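Local coordinates for phosphatidylinositol-specific phospholipase C (Listeria monocytogenes, PDB 2PLC), which is a phosphatidylinositol-specific phospholipase C, a single-chain bacterial enzyme whose X domain belongs to the TIM-barrel clan, at residues K4-A9 and N267-N272; K236-V241 and E261-K266. All coordinates share one frame; numbering follows the deposited sequence.

Contact 1 (K4-A9 and N267-N272)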
loop_
_atom_site.group_PDB
_atom_site.type_symbol
_atom_site.label_atom_id
_atom_site.label_comp_id
_atom_site.label_asym_id
_atom_site.label_seq_id
_atom_site.Cartn_x
_atom_site.Cartn_y
_atom_site.Cartn_z
ATOM N N LYS A 4 7.311 10.619 -10.545
ATOM C CA LYS A 4 5.997 11.243 -10.418
ATOM C C LYS A 4 4.965 10.654 -11.390
ATOM O O LYS A 4 3.763 10.675 -11.116
ATOM C CB LYS A 4 6.126 12.753 -10.616
ATOM C CG LYS A 4 4.876 13.541 -10.287
ATOM C CD LYS A 4 5.167 15.032 -10.248
ATOM C CE LYS A 4 5.626 15.555 -11.602
ATOM N NZ LYS A 4 6.014 16.993 -11.532
ATOM N N GLN A 5 5.441 10.108 -12.509
ATOM C CA GLN A 5 4.559 9.516 -13.514
ATOM C C GLN A 5 5.153 8.253 -14.127
ATOM O O GLN A 5 5.044 8.040 -15.332
ATOM C CB GLN A 5 4.274 10.525 -14.631
ATOM C CG GLN A 5 3.635 11.822 -14.160
ATOM C CD GLN A 5 3.204 12.716 -15.302
ATOM O OE1 GLN A 5 3.796 12.696 -16.383
ATOM N NE2 GLN A 5 2.157 13.506 -15.072
ATOM N N TRP A 6 5.746 7.399 -13.297
ATOM C CA TRP A 6 6.367 6.173 -13.796
ATOM C C TRP A 6 5.414 5.141 -14.392
ATOM O O TRP A 6 5.762 4.485 -15.374
ATOM C CB TRP A 6 7.260 5.526 -12.731
ATOM C CG TRP A 6 6.545 4.943 -11.524
ATOM C CD1 TRP A 6 6.188 5.604 -10.378
ATOM C CD2 TRP A 6 6.197 3.564 -11.313
ATOM N NE1 TRP A 6 5.656 4.721 -9.464
ATOM C CE2 TRP A 6 5.649 3.465 -10.010
ATOM C CE3 TRP A 6 6.302 2.404 -12.094
ATOM C CZ2 TRP A 6 5.209 2.251 -9.474
ATOM C CZ3 TRP A 6 5.865 1.198 -11.560
ATOM C CH2 TRP A 6 5.325 1.131 -10.261
ATOM N N MET A 7 4.214 5.011 -13.830
ATOM C CA MET A 7 3.242 4.036 -14.335
ATOM C C MET A 7 2.646 4.399 -15.694
ATOM O O MET A 7 2.199 3.524 -16.432
ATOM C CB MET A 7 2.109 3.812 -13.328
ATOM C CG MET A 7 2.568 3.253 -11.993
ATOM S SD MET A 7 1.193 2.881 -10.924
ATOM C CE MET A 7 1.336 1.129 -10.769
ATOM N N SER A 8 2.636 5.688 -16.018
ATOM C CA SER A 8 2.092 6.155 -17.289
ATOM C C SER A 8 2.910 5.624 -18.464
ATOM O O SER A 8 2.394 5.478 -19.571
ATOM C CB SER A 8 2.080 7.683 -17.330
ATOM O OG SER A 8 3.396 8.200 -17.330
ATOM N N ALA A 9 4.183 5.333 -18.208
ATOM C CA ALA A 9 5.092 4.821 -19.228
ATOM C C ALA A 9 5.008 3.301 -19.422
ATOM O O ALA A 9 5.789 2.719 -20.179
ATOM C CB ALA A 9 6.520 5.235 -18.902
ATOM N N ASN A 267 14.936 2.220 -7.589
ATOM C CA ASN A 267 15.450 0.923 -8.005
ATOM C C ASN A 267 14.384 -0.156 -8.080
ATOM O O ASN A 267 14.486 -1.074 -8.894
ATOM C CB ASN A 267 16.617 0.498 -7.113
ATOM C CG ASN A 267 17.880 1.276 -7.416
ATOM O OD1 ASN A 267 18.000 1.881 -8.477
ATOM N ND2 ASN A 267 18.829 1.260 -6.491
ATOM N N ILE A 268 13.358 -0.048 -7.241
ATOM C CA ILE A 268 12.269 -1.019 -7.267
ATOM C C ILE A 268 11.442 -0.755 -8.528
ATOM O O ILE A 268 11.004 -1.690 -9.201
ATOM C CB ILE A 268 11.383 -0.921 -6.004
ATOM C CG1 ILE A 268 12.189 -1.339 -4.777
ATOM C CG2 ILE A 268 10.151 -1.807 -6.144
ATOM C CD1 ILE A 268 11.424 -1.235 -3.477
ATOM N N ILE A 269 11.270 0.523 -8.860
ATOM C CA ILE A 269 10.528 0.923 -10.058
ATOM C C ILE A 269 11.269 0.434 -11.311
ATOM O O ILE A 269 10.649 -0.088 -12.244
ATOM C CB ILE A 269 10.370 2.463 -10.140
ATOM C CG1 ILE A 269 9.437 2.962 -9.036
ATOM C CG2 ILE A 269 9.841 2.879 -11.513
ATOM C CD1 ILE A 269 9.396 4.478 -8.914
ATOM N N LYS A 270 12.596 0.591 -11.314
ATOM C CA LYS A 270 13.427 0.178 -12.441
ATOM C C LYS A 270 13.344 -1.316 -12.748
ATOM O O LYS A 270 13.716 -1.746 -13.842
ATOM C CB LYS A 270 14.886 0.584 -12.229
ATOM C CG LYS A 270 15.152 2.065 -12.407
ATOM C CD LYS A 270 16.651 2.333 -12.439
ATOM C CE LYS A 270 16.961 3.797 -12.723
ATOM N NZ LYS A 270 18.416 4.028 -12.968
ATOM N N ASN A 271 12.856 -2.107 -11.793
ATOM C CA ASN A 271 12.718 -3.544 -12.010
ATOM C C ASN A 271 11.697 -3.860 -13.103
ATOM O O ASN A 271 11.783 -4.904 -13.737
ATOM C CB ASN A 271 12.335 -4.271 -10.718
ATOM C CG ASN A 271 12.244 -5.776 -10.905
ATOM O OD1 ASN A 271 11.157 -6.340 -10.936
ATOM N ND2 ASN A 271 13.393 -6.431 -11.047
ATOM N N ASN A 272 10.727 -2.972 -13.314
ATOM C CA ASN A 272 9.709 -3.177 -14.347
ATOM C C ASN A 272 10.304 -2.884 -15.723
ATOM O O ASN A 272 11.208 -2.054 -15.843
ATOM C CB ASN A 272 8.515 -2.255 -14.114
ATOM C CG ASN A 272 7.938 -2.386 -12.726
ATOM O OD1 ASN A 272 7.271 -3.369 -12.411
ATOM N ND2 ASN A 272 8.184 -1.386 -11.887
#

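Contact 2 (K236-V241 and E261-K266)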
loop_
_atom_site.group_PDB
_atom_site.type_symbol
_atom_site.label_atom_id
_atom_site.label_comp_id
_atom_site.label_asym_id
_atom_site.label_seq_id
_atom_site.Cartn_x
_atom_site.Cartn_y
_atom_site.Cartn_z
ATOM N N LYS A 236 19.358 -4.272 2.089
ATOM C CA LYS A 236 19.511 -5.671 1.726
ATOM C C LYS A 236 18.511 -6.014 0.636
ATOM O O LYS A 236 18.854 -6.675 -0.343
ATOM C CB LYS A 236 19.307 -6.567 2.944
ATOM C CG LYS A 236 20.413 -6.444 3.967
ATOM C CD LYS A 236 20.108 -7.222 5.246
ATOM C CE LYS A 236 20.087 -8.716 5.009
ATOM N NZ LYS A 236 21.382 -9.190 4.450
ATOM N N VAL A 237 17.279 -5.534 0.802
ATOM C CA VAL A 237 16.221 -5.778 -0.174
ATOM C C VAL A 237 16.520 -5.047 -1.485
ATOM O O VAL A 237 16.249 -5.561 -2.566
ATOM C CB VAL A 237 14.843 -5.346 0.380
ATOM C CG1 VAL A 237 13.773 -5.456 -0.702
ATOM C CG2 VAL A 237 14.470 -6.214 1.573
ATOM N N GLU A 238 17.103 -3.860 -1.384
ATOM C CA GLU A 238 17.446 -3.077 -2.563
ATOM C C GLU A 238 18.473 -3.796 -3.445
ATOM O O GLU A 238 18.344 -3.807 -4.671
ATOM C CB GLU A 238 17.983 -1.716 -2.147
ATOM C CG GLU A 238 18.207 -0.766 -3.306
ATOM C CD GLU A 238 18.770 0.572 -2.866
ATOM O OE1 GLU A 238 18.728 0.894 -1.655
ATOM O OE2 GLU A 238 19.259 1.309 -3.745
ATOM N N GLN A 239 19.482 -4.395 -2.815
ATOM C CA GLN A 239 20.525 -5.127 -3.534
ATOM C C GLN A 239 19.979 -6.398 -4.166
ATOM O O GLN A 239 20.423 -6.812 -5.236
ATOM C CB GLN A 239 21.662 -5.492 -2.595
ATOM C CG GLN A 239 22.542 -4.329 -2.225
ATOM C CD GLN A 239 23.515 -4.687 -1.128
ATOM O OE1 GLN A 239 24.007 -5.816 -1.062
ATOM N NE2 GLN A 239 23.787 -3.731 -0.243
ATOM N N PHE A 240 19.029 -7.021 -3.478
ATOM C CA PHE A 240 18.398 -8.238 -3.955
ATOM C C PHE A 240 17.604 -7.948 -5.229
ATOM O O PHE A 240 17.659 -8.720 -6.186
ATOM C CB PHE A 240 17.480 -8.796 -2.875
ATOM C CG PHE A 240 16.695 -9.990 -3.310
ATOM C CD1 PHE A 240 17.328 -11.204 -3.548
ATOM C CD2 PHE A 240 15.316 -9.906 -3.474
ATOM C CE1 PHE A 240 16.599 -12.319 -3.939
ATOM C CE2 PHE A 240 14.576 -11.018 -3.867
ATOM C CZ PHE A 240 15.219 -12.228 -4.099
ATOM N N VAL A 241 16.888 -6.823 -5.232
ATOM C CA VAL A 241 16.085 -6.403 -6.374
ATOM C C VAL A 241 16.992 -6.037 -7.548
ATOM O O VAL A 241 16.683 -6.346 -8.695
ATOM C CB VAL A 241 15.184 -5.206 -6.012
ATOM C CG1 VAL A 241 14.357 -4.781 -7.214
ATOM C CG2 VAL A 241 14.270 -5.574 -4.851
ATOM N N GLU A 261 13.934 5.117 1.245
ATOM C CA GLU A 261 14.731 6.197 0.677
ATOM C C GLU A 261 14.389 6.364 -0.800
ATOM O O GLU A 261 13.961 5.413 -1.459
ATOM C CB GLU A 261 16.218 5.907 0.841
ATOM C CG GLU A 261 16.658 5.901 2.284
ATOM C CD GLU A 261 18.153 5.782 2.427
ATOM O OE1 GLU A 261 18.688 4.671 2.205
ATOM O OE2 GLU A 261 18.792 6.805 2.758
ATOM N N LYS A 262 14.559 7.585 -1.303
ATOM C CA LYS A 262 14.277 7.919 -2.701
ATOM C C LYS A 262 14.972 6.951 -3.657
ATOM O O LYS A 262 14.407 6.556 -4.676
ATOM C CB LYS A 262 14.769 9.336 -3.011
ATOM C CG LYS A 262 14.222 10.443 -2.122
ATOM C CD LYS A 262 12.922 11.016 -2.655
ATOM C CE LYS A 262 12.582 12.341 -1.980
ATOM N NZ LYS A 262 13.579 13.404 -2.297
ATOM N N GLN A 263 16.205 6.588 -3.306
ATOM C CA GLN A 263 17.054 5.676 -4.082
ATOM C C GLN A 263 16.437 4.284 -4.199
ATOM O O GLN A 263 16.345 3.714 -5.291
ATOM C CB GLN A 263 18.420 5.563 -3.393
ATOM C CG GLN A 263 19.423 4.638 -4.062
ATOM C CD GLN A 263 20.216 5.328 -5.153
ATOM O OE1 GLN A 263 19.662 5.734 -6.178
ATOM N NE2 GLN A 263 21.523 5.467 -4.935
ATOM N N THR A 264 16.031 3.743 -3.052
ATOM C CA THR A 264 15.428 2.421 -2.976
ATOM C C THR A 264 14.138 2.357 -3.785
ATOM O O THR A 264 13.879 1.372 -4.472
ATOM C CB THR A 264 15.119 2.036 -1.514
ATOM O OG1 THR A 264 16.262 2.306 -0.695
ATOM C CG2 THR A 264 14.780 0.560 -1.412
ATOM N N ILE A 265 13.330 3.408 -3.692
ATOM C CA ILE A 265 12.064 3.477 -4.412
ATOM C C ILE A 265 12.300 3.446 -5.924
ATOM O O ILE A 265 11.612 2.725 -6.651
ATOM C CB ILE A 265 11.271 4.744 -4.015
ATOM C CG1 ILE A 265 10.950 4.706 -2.517
ATOM C CG2 ILE A 265 9.982 4.845 -4.828
ATOM C CD1 ILE A 265 10.441 6.025 -1.952
ATOM N N LYS A 266 13.296 4.199 -6.387
ATOM C CA LYS A 266 13.623 4.248 -7.810
ATOM C C LYS A 266 14.080 2.897 -8.346
ATOM O O LYS A 266 13.675 2.482 -9.429
ATOM C CB LYS A 266 14.720 5.284 -8.086
ATOM C CG LYS A 266 14.246 6.727 -8.149
ATOM C CD LYS A 266 15.377 7.641 -8.600
ATOM C CE LYS A 266 14.933 9.091 -8.703
ATOM N NZ LYS A 266 16.045 9.980 -9.155
#

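Contact 1 (K4-A9 and N267-N272)
Ile269 lies against one face of the Trp6 indole, and most of the contact rests on these two side chains. CD1 of Ile269 sits 3.7 Å from the centroid of the five-membered ring of Trp6, only 11° off the ring normal, a CH-pi contact. The other branch, CG2, reaches the six-membered ring, 3.6 Å from Trp6 CE3. With CG1 beside the backbone N (chi1 -68°) and CG2 beside the carbonyl carbon, the forked isoleucine spreads along the indole and touches both rings. Met7 CG lies 3.5 Å above the opposite face, making the indole the filling of a sandwich, a place suited to a large flat apolar group. Its one polar atom, NE1, is satisfied by the carbonyl of Gly57.

Asn272 approaches obliquely, its ND2 3.5 Å from Trp6 CZ3 and its amide plane 18° from that of the indole. This amide is held by its own chain: ND2 donates to Ile269 O at 2.8 Å, an acceptor shared with Asn272 N in the type I turn 269-272, while OD1 takes the backbone N-H of Ser20. An amide suits this position because it can donate and accept at once.

In contrast to this buried patch, Lys270 is exposed and its side chain sets off away from 4-9, as befits a charged chain at the surface. Trp6 and Ile269 also touch Pro22, so the contact packs the N-terminal segment with helix 262-269 and the turn that follows it, against strand 20-24 of the parallel sheet, in a fold of the TIM-barrel clan.

Contact 2 (K236-V241 and E261-K266)
Two helical segments lie side by side, with Glu238 and Thr264 nearest at 5.9 Å between their CA atoms, close enough that a glutamate on one helix meets a threonine on the other. The CG of Glu238 stands anti to the backbone N (chi1 -173°) and the chain runs on extended, carrying the carboxylate across to the first turn of helix 262-269. There Thr264 OG1 donates a hydrogen bond to Glu238 OE1 at 3.0 Å, arriving from above the carboxylate plane, 63° out of it. Threonine suits this buried spot because its methyl packs too: CG2 is 4.0 Å from Glu238 CB.

The pairing joins helix 226-246 to helix 262-269, which follow successive strands of the parallel sheet, 212-216 and 253-257, in the alternating strand-helix order of a TIM-barrel-like fold. Val237, on the same helix as Glu238, packs instead on helix 191-207.

At the exposed margin, OE2 of Glu238 lies 3.3 Å from Gln263 CG, the one atom through which Gln263 meets it, and the two side chains cross at about a right angle. OE2 also receives a weak hydrogen bond from Asn267 ND2. Glu261 OE1, of the N-cap residue, stays 5.4 Å from Glu238 OE1, two like charges that do not touch.

From the N terminus, the chain passes first through 4-9, in the loop before strand 20-24, and returns to it only at 267-272, so contact 1 closes a loop of 257 intervening residues that holds nearly the whole fold. Both segments of contact 2 lie inside that span, the second ending where 267-272 begins, and they close a short loop of 19 residues that includes strand 253-257. The two are therefore nested rather than crossed. Both use helix 262-269: its beginning meets helix 226-246, its end the N-terminal segment. The centres are about 13 Å apart, and a weak hydrogen bond from Asn267 ND2 to Glu238 OE2 links them.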